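Local coordinates for alkaline serine protease (Thermobifida fusca, PDB 2PFE), which probably hydrolyses peptide bonds as a serine endopeptidase of the S1 family, this chain being the protease domain cut from a longer zymogen, at residues 8-13 and 43-48; 33-38 and 57-62; 101-106 and 137-142; 151-156 and 170-175. All blocks are in the same frame, centred on the assembly; numbering follows the deposited sequence.

Contacts 2, 3 and 4 converge on the predicted charge relay residues: contact 2 holds H35 and D59, contact 3 holds S140, and contact 4 carries S155, whose OG lies 2.6 Å from D59 OD2. Contact 2 abuts contact 3 where H35 NE2 comes within 3.3 Å of S140 CB. Contacts 3 and 4 reach the same sheet, G142 O standing 2.9 Å from T154 N, and both touch the AES group. Contact 1 lies farther out, its centre about 20 Å from that of contact 4 and the nearest atoms of the two about 8 Å apart, yet Y9 and F11 pack on C36, and P8 CB sits 3.7 Å from A102 CB of contact 3.

Contact 1 of 4, residues 8-13 and 43-48; sequences PYYFGN and VSSPSG
Strand 8-11 runs antiparallel to the start of segment 43-48 and pairs with it at a single bridge, Y10 with S44, CA atoms 5.1 Å apart. Y10 N donates to S44 O at 2.9 Å and 165°, and S44 N returns a bond to Y10 O at 2.7 Å; each donor lies in the plane of the carbonyl it meets. One residue on, a CA-H...O contact joins Y9 CA to S45 O at 3.3 Å. Beyond S45 the chain takes a cis peptide into P46 and turns back, V43 and G48 exchanging backbone bonds. Strand 8-11 therefore lies against the tip of the hairpin formed by strands 42-43 and 48-54, at the margin of the N-terminal barrel of a chymotrypsin-like fold. The Y10 ring, with CG beside the backbone N (chi1 -44°), meets S45 CB in its own plane at the edge, CD1 3.5 Å away. An alanine in place of Y10 would remove the ring and would probably leave the turn at S45 less well packed. Y9 CG takes the crowded position between backbone N and carbonyl carbon (chi1 72°), which brings the ring-edge atom CD1 to 4.0 Å from V43 CB. Independently of it, Y9 CB rests 3.9 Å from P46 CD. The Y9 hydroxyl bonds to T32 OG1, and its ring meets F30 edge-to-face. F11 contributes its CB, 4.1 Å from V43 CG1, while its ring leads away.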
loop_
_atom_site.group_PDB
_atom_site.type_symbol
_atom_site.label_atom_id
_atom_site.label_comp_id
_atom_site.label_asym_id
_atom_site.label_seq_id
_atom_site.Cartn_x
_atom_site.Cartn_y
_atom_site.Cartn_z
ATOM N N PRO A 8 2.860 -3.882 -9.813
ATOM C CA PRO A 8 3.962 -4.569 -9.158
ATOM C C PRO A 8 5.285 -3.817 -9.146
ATOM O O PRO A 8 5.563 -2.980 -10.037
ATOM C CB PRO A 8 4.134 -5.847 -9.995
ATOM C CG PRO A 8 3.620 -5.495 -11.336
ATOM C CD PRO A 8 2.501 -4.510 -11.101
ATOM N N TYR A 9 6.097 -4.142 -8.144
ATOM C CA TYR A 9 7.526 -3.831 -8.136
ATOM C C TYR A 9 8.321 -5.015 -7.563
ATOM O O TYR A 9 7.771 -5.843 -6.828
ATOM C CB TYR A 9 7.816 -2.498 -7.421
ATOM C CG TYR A 9 7.661 -2.506 -5.912
ATOM C CD1 TYR A 9 8.774 -2.615 -5.075
ATOM C CD2 TYR A 9 6.405 -2.357 -5.317
ATOM C CE1 TYR A 9 8.641 -2.596 -3.679
ATOM C CE2 TYR A 9 6.261 -2.328 -3.935
ATOM C CZ TYR A 9 7.370 -2.457 -3.112
ATOM O OH TYR A 9 7.258 -2.448 -1.734
ATOM N N TYR A 10 9.606 -5.099 -7.909
ATOM C CA TYR A 10 10.385 -6.308 -7.630
ATOM C C TYR A 10 11.668 -6.080 -6.855
ATOM O O TYR A 10 12.290 -5.014 -6.937
ATOM C CB TYR A 10 10.708 -7.044 -8.934
ATOM C CG TYR A 10 9.520 -7.130 -9.851
ATOM C CD1 TYR A 10 9.381 -6.253 -10.918
ATOM C CD2 TYR A 10 8.507 -8.063 -9.624
ATOM C CE1 TYR A 10 8.281 -6.309 -11.761
ATOM C CE2 TYR A 10 7.387 -8.121 -10.465
ATOM C CZ TYR A 10 7.289 -7.237 -11.526
ATOM O OH TYR A 10 6.200 -7.287 -12.368
ATOM N N PHE A 11 12.064 -7.099 -6.103
ATOM C CA PHE A 11 13.314 -7.064 -5.346
ATOM C C PHE A 11 13.702 -8.489 -5.016
ATOM O O PHE A 11 12.949 -9.235 -4.390
ATOM C CB PHE A 11 13.199 -6.186 -4.080
ATOM C CG PHE A 11 11.988 -6.479 -3.256
ATOM C CD1 PHE A 11 12.067 -7.325 -2.156
ATOM C CD2 PHE A 11 10.761 -5.923 -3.588
ATOM C CE1 PHE A 11 10.930 -7.620 -1.406
ATOM C CE2 PHE A 11 9.622 -6.215 -2.842
ATOM C CZ PHE A 11 9.704 -7.068 -1.753
ATOM N N GLY A 12 14.880 -8.882 -5.484
ATOM C CA GLY A 12 15.325 -10.238 -5.280
ATOM C C GLY A 12 14.282 -11.221 -5.759
ATOM O O GLY A 12 13.864 -11.200 -6.919
ATOM N N ASN A 13 13.877 -12.082 -4.844
ATOM C CA ASN A 13 12.990 -13.188 -5.124
ATOM C C ASN A 13 11.510 -12.764 -5.071
ATOM O O ASN A 13 10.621 -13.580 -5.280
ATOM C CB ASN A 13 13.296 -14.304 -4.106
ATOM C CG ASN A 13 12.505 -15.561 -4.352
ATOM O OD1 ASN A 13 11.862 -16.080 -3.438
ATOM N ND2 ASN A 13 12.531 -16.057 -5.584
ATOM N N VAL A 43 15.230 -1.904 -5.246
ATOM C CA VAL A 43 14.067 -2.439 -5.967
ATOM C C VAL A 43 14.196 -2.172 -7.471
ATOM O O VAL A 43 14.979 -1.318 -7.896
ATOM C CB VAL A 43 12.683 -1.934 -5.394
ATOM C CG1 VAL A 43 12.599 -2.138 -3.897
ATOM C CG2 VAL A 43 12.420 -0.478 -5.751
ATOM N N SER A 44 13.448 -2.934 -8.265
ATOM C CA SER A 44 13.435 -2.760 -9.709
ATOM C C SER A 44 12.006 -2.744 -10.242
ATOM O O SER A 44 11.070 -3.190 -9.559
ATOM C CB SER A 44 14.298 -3.830 -10.389
ATOM O OG SER A 44 13.912 -5.131 -9.984
ATOM N N SER A 45 11.844 -2.200 -11.448
ATOM C CA SER A 45 10.532 -1.998 -12.087
ATOM C C SER A 45 9.475 -1.428 -11.124
ATOM O O SER A 45 8.510 -2.117 -10.785
ATOM C CB SER A 45 10.023 -3.288 -12.759
ATOM O OG SER A 45 11.038 -3.967 -13.479
ATOM N N PRO A 46 9.629 -0.162 -10.698
ATOM C CA PRO A 46 10.683 0.805 -11.026
ATOM C C PRO A 46 11.985 0.676 -10.225
ATOM O O PRO A 46 11.987 0.192 -9.084
ATOM C CB PRO A 46 10.022 2.138 -10.684
ATOM C CG PRO A 46 9.142 1.817 -9.549
ATOM C CD PRO A 46 8.603 0.445 -9.828
ATOM N N SER A 47 13.082 1.140 -10.817
ATOM C CA SER A 47 14.340 1.262 -10.095
ATOM C C SER A 47 14.139 2.206 -8.926
ATOM O O SER A 47 13.600 3.306 -9.073
ATOM C CB SER A 47 15.451 1.785 -11.005
ATOM O OG SER A 47 15.752 0.847 -12.026
ATOM N N GLY A 48 14.548 1.757 -7.750
ATOM C CA GLY A 48 14.432 2.576 -6.561
ATOM C C GLY A 48 15.161 1.957 -5.400
ATOM O O GLY A 48 15.810 0.924 -5.537
#

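Contact 2 of 4, residues 33-38 and 57-62; sequences AGHCGS and GRDMGW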
loop_
_atom_site.group_PDB
_atom_site.type_symbol
_atom_site.label_atom_id
_atom_site.label_comp_id
_atom_site.label_asym_id
_atom_site.label_seq_id
_atom_site.Cartn_x
_atom_site.Cartn_y
_atom_site.Cartn_z
ATOM N N ALA A 33 4.230 -1.193 2.033
ATOM C CA ALA A 33 4.307 -1.889 3.301
ATOM C C ALA A 33 5.769 -1.974 3.745
ATOM O O ALA A 33 6.671 -2.243 2.932
ATOM C CB ALA A 33 3.719 -3.300 3.155
ATOM N N GLY A 34 6.005 -1.793 5.050
ATOM C CA GLY A 34 7.346 -1.927 5.628
ATOM C C GLY A 34 7.942 -3.300 5.396
ATOM O O GLY A 34 9.160 -3.432 5.196
ATOM N N HIS A 35 7.100 -4.335 5.429
ATOM C CA HIS A 35 7.601 -5.713 5.361
ATOM C C HIS A 35 8.127 -6.095 3.982
ATOM O O HIS A 35 8.789 -7.132 3.827
ATOM C CB HIS A 35 6.553 -6.739 5.837
ATOM C CG HIS A 35 5.479 -7.028 4.832
ATOM N ND1 HIS A 35 4.181 -6.594 4.980
ATOM C CD2 HIS A 35 5.509 -7.746 3.681
ATOM C CE1 HIS A 35 3.463 -6.992 3.941
ATOM N NE2 HIS A 35 4.243 -7.697 3.142
ATOM N N CYS A 36 7.820 -5.278 2.973
ATOM C CA CYS A 36 8.330 -5.538 1.616
ATOM C C CYS A 36 9.855 -5.376 1.530
ATOM O O CYS A 36 10.503 -5.939 0.655
ATOM C CB CYS A 36 7.587 -4.693 0.579
ATOM S SG CYS A 36 5.863 -5.271 0.359
ATOM N N GLY A 37 10.456 -4.682 2.484
ATOM C CA GLY A 37 11.907 -4.520 2.445
ATOM C C GLY A 37 12.342 -3.471 3.430
ATOM O O GLY A 37 11.654 -2.458 3.634
ATOM N N SER A 38 13.498 -3.709 4.045
ATOM C CA SER A 38 14.008 -2.788 5.039
ATOM C C SER A 38 14.761 -1.653 4.347
ATOM O O SER A 38 15.061 -1.727 3.155
ATOM C CB SER A 38 14.884 -3.522 6.052
ATOM O OG SER A 38 15.916 -4.216 5.385
ATOM N N GLY A 57 6.138 -3.938 14.460
ATOM C CA GLY A 57 5.644 -2.825 15.263
ATOM C C GLY A 57 4.607 -2.040 14.487
ATOM O O GLY A 57 3.429 -1.967 14.879
ATOM N N ARG A 58 5.055 -1.420 13.395
ATOM C CA ARG A 58 4.153 -0.895 12.364
ATOM C C ARG A 58 4.386 -1.708 11.090
ATOM O O ARG A 58 5.116 -2.695 11.117
ATOM C CB ARG A 58 4.364 0.608 12.146
ATOM C CG ARG A 58 4.118 1.522 13.373
ATOM C CD ARG A 58 2.613 1.606 13.758
ATOM N NE ARG A 58 2.165 2.981 14.018
ATOM C CZ ARG A 58 1.173 3.615 13.373
ATOM N NH1 ARG A 58 0.437 3.014 12.424
ATOM N NH2 ARG A 58 0.891 4.866 13.704
ATOM N N ASP A 59 3.751 -1.313 9.988
ATOM C CA ASP A 59 4.028 -1.961 8.703
ATOM C C ASP A 59 3.963 -0.947 7.568
ATOM O O ASP A 59 3.059 -0.976 6.699
ATOM C CB ASP A 59 3.131 -3.184 8.450
ATOM C CG ASP A 59 3.627 -4.027 7.280
ATOM O OD1 ASP A 59 4.698 -3.698 6.715
ATOM O OD2 ASP A 59 2.972 -5.027 6.920
ATOM N N MET A 60 4.928 -0.032 7.606
ATOM C CA MET A 60 4.923 1.144 6.767
ATOM C C MET A 60 6.310 1.397 6.168
ATOM O O MET A 60 7.335 1.213 6.842
ATOM C CB MET A 60 4.466 2.358 7.577
ATOM C CG MET A 60 5.302 2.656 8.805
ATOM S SD MET A 60 4.638 4.054 9.695
ATOM C CE MET A 60 3.053 3.557 10.263
ATOM N N GLY A 61 6.325 1.871 4.929
ATOM C CA GLY A 61 7.572 2.100 4.219
ATOM C C GLY A 61 7.350 2.992 3.030
ATOM O O GLY A 61 6.193 3.271 2.647
ATOM N N TRP A 62 8.448 3.444 2.450
ATOM C CA TRP A 62 8.377 4.072 1.151
ATOM C C TRP A 62 9.648 3.836 0.360
ATOM O O TRP A 62 10.715 3.570 0.927
ATOM C CB TRP A 62 8.013 5.566 1.252
ATOM C CG TRP A 62 9.119 6.479 1.635
ATOM C CD1 TRP A 62 9.674 6.627 2.874
ATOM C CD2 TRP A 62 9.781 7.424 0.779
ATOM N NE1 TRP A 62 10.653 7.595 2.839
ATOM C CE2 TRP A 62 10.731 8.109 1.575
ATOM C CE3 TRP A 62 9.659 7.762 -0.574
ATOM C CZ2 TRP A 62 11.581 9.098 1.054
ATOM C CZ3 TRP A 62 10.506 8.759 -1.098
ATOM C CH2 TRP A 62 11.452 9.408 -0.282
#
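One carboxylate grips one histidine twice: D59 accepts both the backbone amide and the imidazole N-H of H35, each on a syn lone pair. D59 OD1 receives H35 N at 2.8 Å along a bent path, whereas D59 OD2 receives H35 ND1 at 2.8 Å and nearly straight, 169°. The second bond lies in the imidazole plane even though the ring and carboxylate planes are turned well away from each other. Torsions put the groups there: D59 CG is anti to its backbone N (chi1 -167°), and H35 CG sits between its own backbone N and carbonyl carbon, the crowded position (chi1 77°). A33 CB closes on D59 OD1 at 3.7 Å. Alongside, G34 and M60 bring their CA atoms to 4.1 Å, and a CB on G34 would fall 2.9 Å from M60 O, so the close backbone approach depends on glycine. S155 OG adds a further bond to D59 OD2, while C36 ties the H35 turn to C16 by a disulfide. With ND1 donating to D59, NE2 is left on the side of S140, as in the catalytic triad of S1 proteases; the buried negative charge would probably raise the basicity of the ring and hold its tautomer and rotation.

Contact 3 of 4, residues 101-106 and 137-142; sequences GATTGW and GGDSGG. With AES (4-(2-aminoethyl)benzenesulfonyl fluoride), chain D.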
loop_
_atom_site.group_PDB
_atom_site.type_symbol
_atom_site.label_atom_id
_atom_site.label_comp_id
_atom_site.label_asym_id
_atom_site.label_seq_id
_atom_site.Cartn_x
_atom_site.Cartn_y
_atom_site.Cartn_z
ATOM N N GLY A 101 -4.008 -4.560 -6.161
ATOM C CA GLY A 101 -2.703 -5.222 -6.075
ATOM C C GLY A 101 -2.398 -6.088 -7.270
ATOM O O GLY A 101 -3.293 -6.466 -8.019
ATOM N N ALA A 102 -1.121 -6.409 -7.429
ATOM C CA ALA A 102 -0.624 -7.037 -8.660
ATOM C C ALA A 102 -1.109 -8.455 -8.875
ATOM O O ALA A 102 -1.151 -8.935 -10.014
ATOM C CB ALA A 102 0.893 -7.019 -8.682
ATOM N N THR A 103 -1.459 -9.136 -7.789
ATOM C CA THR A 103 -1.838 -10.538 -7.898
ATOM C C THR A 103 -3.341 -10.736 -8.120
ATOM O O THR A 103 -3.751 -11.526 -8.980
ATOM C CB THR A 103 -1.355 -11.344 -6.694
ATOM O OG1 THR A 103 0.064 -11.260 -6.640
ATOM C CG2 THR A 103 -1.714 -12.807 -6.826
ATOM N N THR A 104 -4.157 -10.016 -7.347
ATOM C CA THR A 104 -5.604 -10.226 -7.411
ATOM C C THR A 104 -6.410 -9.070 -8.012
ATOM O O THR A 104 -7.637 -9.144 -8.052
ATOM C CB THR A 104 -6.175 -10.568 -6.044
ATOM O OG1 THR A 104 -5.953 -9.476 -5.142
ATOM C CG2 THR A 104 -5.548 -11.855 -5.513
ATOM N N GLY A 105 -5.726 -8.014 -8.453
ATOM C CA GLY A 105 -6.405 -6.858 -9.026
ATOM C C GLY A 105 -7.146 -6.025 -7.997
ATOM O O GLY A 105 -6.604 -5.706 -6.934
ATOM N N TRP A 106 -8.396 -5.700 -8.320
ATOM C CA TRP A 106 -9.272 -4.852 -7.501
ATOM C C TRP A 106 -10.258 -5.690 -6.734
ATOM O O TRP A 106 -11.000 -6.507 -7.314
ATOM C CB TRP A 106 -10.015 -3.895 -8.440
ATOM C CG TRP A 106 -10.884 -2.842 -7.827
ATOM C CD1 TRP A 106 -12.225 -2.907 -7.629
ATOM C CD2 TRP A 106 -10.476 -1.529 -7.420
ATOM N NE1 TRP A 106 -12.689 -1.716 -7.100
ATOM C CE2 TRP A 106 -11.633 -0.853 -6.972
ATOM C CE3 TRP A 106 -9.246 -0.858 -7.392
ATOM C CZ2 TRP A 106 -11.594 0.462 -6.490
ATOM C CZ3 TRP A 106 -9.209 0.450 -6.925
ATOM C CH2 TRP A 106 -10.374 1.091 -6.475
ATOM N N GLY A 137 -0.498 -13.169 -1.877
ATOM C CA GLY A 137 0.891 -12.757 -1.923
ATOM C C GLY A 137 1.128 -11.997 -3.224
ATOM O O GLY A 137 0.609 -12.379 -4.282
ATOM N N GLY A 138 1.905 -10.917 -3.148
ATOM C CA GLY A 138 2.161 -10.027 -4.281
ATOM C C GLY A 138 1.329 -8.763 -4.168
ATOM O O GLY A 138 1.699 -7.731 -4.753
ATOM N N ASP A 139 0.200 -8.845 -3.444
ATOM C CA ASP A 139 -0.690 -7.686 -3.284
ATOM C C ASP A 139 -0.185 -6.726 -2.208
ATOM O O ASP A 139 -0.720 -5.634 -2.056
ATOM C CB ASP A 139 -2.117 -8.105 -2.899
ATOM C CG ASP A 139 -2.877 -8.791 -4.030
ATOM O OD1 ASP A 139 -2.617 -8.514 -5.235
ATOM O OD2 ASP A 139 -3.793 -9.596 -3.705
ATOM N N SER A 140 0.788 -7.158 -1.406
ATOM C CA SER A 140 1.199 -6.387 -0.234
ATOM C C SER A 140 1.794 -5.049 -0.648
ATOM O O SER A 140 2.496 -4.970 -1.639
ATOM C CB SER A 140 2.168 -7.194 0.619
ATOM O OG SER A 140 1.600 -8.473 0.903
ATOM N N GLY A 141 1.474 -4.009 0.117
ATOM C CA GLY A 141 1.909 -2.674 -0.180
ATOM C C GLY A 141 0.893 -1.861 -0.962
ATOM O O GLY A 141 0.979 -0.628 -0.986
ATOM N N GLY A 142 -0.062 -2.549 -1.591
ATOM C CA GLY A 142 -0.990 -1.909 -2.509
ATOM C C GLY A 142 -1.976 -0.997 -1.808
ATOM O O GLY A 142 -2.222 -1.125 -0.614
HETATM C C3 AES D . -0.540 -12.882 1.875
HETATM C C2 AES D . 0.150 -11.676 1.719
HETATM C C1 AES D . -0.559 -10.474 1.752
HETATM S S AES D . 0.201 -8.897 1.533
HETATM O O1S AES D . 0.126 -8.017 2.743
HETATM O O2S AES D . -0.973 -8.278 0.337
HETATM C C6 AES D . -1.945 -10.484 1.907
HETATM C C5 AES D . -2.629 -11.683 2.068
HETATM C C4 AES D . -1.936 -12.889 2.046
HETATM C C7 AES D . -2.753 -14.161 2.225
HETATM C C8 AES D . -1.919 -15.339 2.723
HETATM N N8 AES D . -2.735 -16.249 3.504
#
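The carboxylate of D139 carries the contact, each oxygen with its own set of donors. D139 OD1 accepts T104 N at 3.0 Å on its syn lone pair, and also T103 N at 2.9 Å from above the carboxylate plane. D139 OD2 takes the hydroxyl of T104, with T104 OG1 2.6 Å away, again from above the plane, the two side chains crossing at about a right angle. T103 OG1 points instead to the backbone and donates to G137 O at 2.7 Å, on a lone pair. Glycines allow the closeness: a CB on G138 would fall 2.1 Å from T103 OG1, and one on G101 2.5 Å from D139 OD1. Outside the two segments, R99 forms a salt bridge to D139 OD2 and bonds T104 OG1, E136 N gives D139 OD2 another bond, and S17 OG bonds to both G138 O and A102 N. An alanine at D139 would remove the carboxylate and would probably loosen loop 137-139 from T103 and T104 and cost R99 this buried salt-bridge partner. A type II turn from D139 to G142 presents S140, whose OG is joined to AES S by a 1.6 Å covalent bond. This is the Gly-Asp-Ser-Gly-Gly loop of S1 proteases, carrying the predicted nucleophile, in which the amides corresponding to G138 and S140 usually form the oxyanion hole.

Contact 4 of 4, residues 151-156 and 170-175; sequences QGVTSG and QPINPL. With AES (4-(2-aminoethyl)benzenesulfonyl fluoride), chain D.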
loop_
_atom_site.group_PDB
_atom_site.type_symbol
_atom_site.label_atom_id
_atom_site.label_comp_id
_atom_site.label_asym_id
_atom_site.label_seq_id
_atom_site.Cartn_x
_atom_site.Cartn_y
_atom_site.Cartn_z
ATOM N N GLN A 151 -6.704 5.330 1.961
ATOM C CA GLN A 151 -6.922 4.761 3.302
ATOM C C GLN A 151 -5.705 4.095 3.915
ATOM O O GLN A 151 -5.533 4.183 5.134
ATOM C CB GLN A 151 -8.079 3.744 3.300
ATOM C CG GLN A 151 -9.424 4.340 2.872
ATOM C CD GLN A 151 -9.828 5.535 3.701
ATOM O OE1 GLN A 151 -9.821 5.455 4.927
ATOM N NE2 GLN A 151 -10.174 6.656 3.047
ATOM N N GLY A 152 -4.901 3.396 3.100
ATOM C CA GLY A 152 -3.841 2.571 3.658
ATOM C C GLY A 152 -3.143 1.768 2.601
ATOM O O GLY A 152 -3.452 1.904 1.415
ATOM N N VAL A 153 -2.204 0.951 3.063
ATOM C CA VAL A 153 -1.484 0.024 2.221
ATOM C C VAL A 153 -1.611 -1.387 2.793
ATOM O O VAL A 153 -1.651 -1.574 4.012
ATOM C CB VAL A 153 0.009 0.431 2.059
ATOM C CG1 VAL A 153 0.123 1.773 1.322
ATOM C CG2 VAL A 153 0.691 0.532 3.395
ATOM N N THR A 154 -1.651 -2.382 1.910
ATOM C CA THR A 154 -1.902 -3.748 2.352
ATOM C C THR A 154 -0.753 -4.294 3.202
ATOM O O THR A 154 0.415 -4.323 2.774
ATOM C CB THR A 154 -2.126 -4.679 1.161
ATOM O OG1 THR A 154 -3.198 -4.144 0.365
ATOM C CG2 THR A 154 -2.502 -6.096 1.641
ATOM N N SER A 155 -1.104 -4.764 4.401
ATOM C CA SER A 155 -0.119 -5.315 5.336
ATOM C C SER A 155 -0.111 -6.835 5.415
ATOM O O SER A 155 0.962 -7.436 5.526
ATOM C CB SER A 155 -0.344 -4.731 6.745
ATOM O OG SER A 155 0.502 -5.311 7.742
ATOM N N GLY A 156 -1.283 -7.464 5.383
ATOM C CA GLY A 156 -1.335 -8.885 5.696
ATOM C C GLY A 156 -2.738 -9.410 5.717
ATOM O O GLY A 156 -3.681 -8.689 5.406
ATOM N N GLN A 170 -2.241 -1.054 6.766
ATOM C CA GLN A 170 -1.542 -0.013 7.514
ATOM C C GLN A 170 -2.154 1.307 7.053
ATOM O O GLN A 170 -2.047 1.646 5.889
ATOM C CB GLN A 170 -0.046 -0.099 7.155
ATOM C CG GLN A 170 0.754 1.162 7.379
ATOM C CD GLN A 170 0.848 1.534 8.851
ATOM O OE1 GLN A 170 0.358 2.588 9.276
ATOM N NE2 GLN A 170 1.456 0.657 9.646
ATOM N N PRO A 171 -2.827 2.048 7.949
ATOM C CA PRO A 171 -3.398 3.346 7.580
ATOM C C PRO A 171 -2.353 4.295 6.969
ATOM O O PRO A 171 -1.168 4.289 7.363
ATOM C CB PRO A 171 -3.981 3.877 8.903
ATOM C CG PRO A 171 -4.304 2.608 9.653
ATOM C CD PRO A 171 -3.140 1.693 9.343
ATOM N N ILE A 172 -2.791 5.057 5.974
ATOM C CA ILE A 172 -1.861 5.863 5.185
ATOM C C ILE A 172 -1.373 7.111 5.893
ATOM O O ILE A 172 -0.200 7.469 5.777
ATOM C CB ILE A 172 -2.425 6.211 3.786
ATOM C CG1 ILE A 172 -1.363 6.870 2.890
ATOM C CG2 ILE A 172 -3.671 7.103 3.868
ATOM C CD1 ILE A 172 -0.145 5.998 2.605
ATOM N N ASN A 173 -2.243 7.760 6.655
ATOM C CA ASN A 173 -1.846 9.004 7.276
ATOM C C ASN A 173 -0.681 8.887 8.274
ATOM O O ASN A 173 0.205 9.746 8.255
ATOM C CB ASN A 173 -3.058 9.750 7.832
ATOM C CG ASN A 173 -3.914 10.357 6.733
ATOM O OD1 ASN A 173 -3.437 10.646 5.628
ATOM N ND2 ASN A 173 -5.193 10.532 7.023
ATOM N N PRO A 174 -0.677 7.851 9.147
ATOM C CA PRO A 174 0.505 7.638 9.982
ATOM C C PRO A 174 1.792 7.412 9.184
ATOM O O PRO A 174 2.860 7.806 9.634
ATOM C CB PRO A 174 0.148 6.385 10.790
ATOM C CG PRO A 174 -1.329 6.404 10.858
ATOM C CD PRO A 174 -1.750 6.899 9.503
ATOM N N LEU A 175 1.683 6.769 8.021
ATOM C CA LEU A 175 2.833 6.484 7.174
ATOM C C LEU A 175 3.380 7.810 6.605
ATOM O O LEU A 175 4.582 8.089 6.674
ATOM C CB LEU A 175 2.427 5.501 6.056
ATOM C CG LEU A 175 3.524 5.024 5.095
ATOM C CD1 LEU A 175 3.083 3.721 4.425
ATOM C CD2 LEU A 175 3.855 6.064 4.050
HETATM C C3 AES D . -0.540 -12.882 1.875
HETATM C C2 AES D . 0.150 -11.676 1.719
HETATM C C1 AES D . -0.559 -10.474 1.752
HETATM S S AES D . 0.201 -8.897 1.533
HETATM O O1S AES D . 0.126 -8.017 2.743
HETATM O O2S AES D . -0.973 -8.278 0.337
HETATM C C6 AES D . -1.945 -10.484 1.907
HETATM C C5 AES D . -2.629 -11.683 2.068
HETATM C C4 AES D . -1.936 -12.889 2.046
HETATM C C7 AES D . -2.753 -14.161 2.225
HETATM C C8 AES D . -1.919 -15.339 2.723
HETATM N N8 AES D . -2.735 -16.249 3.504
#
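V153 and Q170 lie side by side, pointing the same way off the sheet, with V153 CG2 3.9 Å from Q170 CB. Their backbones make a hydrogen-bonded antiparallel pair: V153 N donates to Q170 O and Q170 N to V153 O, both at 2.9 Å and in the carbonyl plane. Q170 starts with CG anti to its backbone N, then bends at chi2 (66°), so its end leaves the valine for M60 and R58. L175, from the helix that follows, sets CD1 4.1 Å from the same V153 CG2. The neighbouring pair, G152 with P171, brings its CA atoms to 4.0 Å; a CB on G152 would fall 2.6 Å from Q170 O, so the glycine makes room. After the strand pairing ends, I172 N still donates to Q151 O at 3.0 Å, but from above the carbonyl plane, 44° out of it, and I172 CG2 lies over Q151 C at 3.6 Å. At the other end S155 turns toward the partner segment; besides its link to D59, S155 OG bonds Y120 OH, while S155 and G156 together face F168 in a classic beta bulge. T154 CG2 touches AES O2S at 3.0 Å. The hairpin of strands 149-157 and 164-171 belongs to the C-terminal barrel, and residues 154-156 line the AES pocket, consistent with the strand that borders the substrate cleft in chymotrypsin-like proteases.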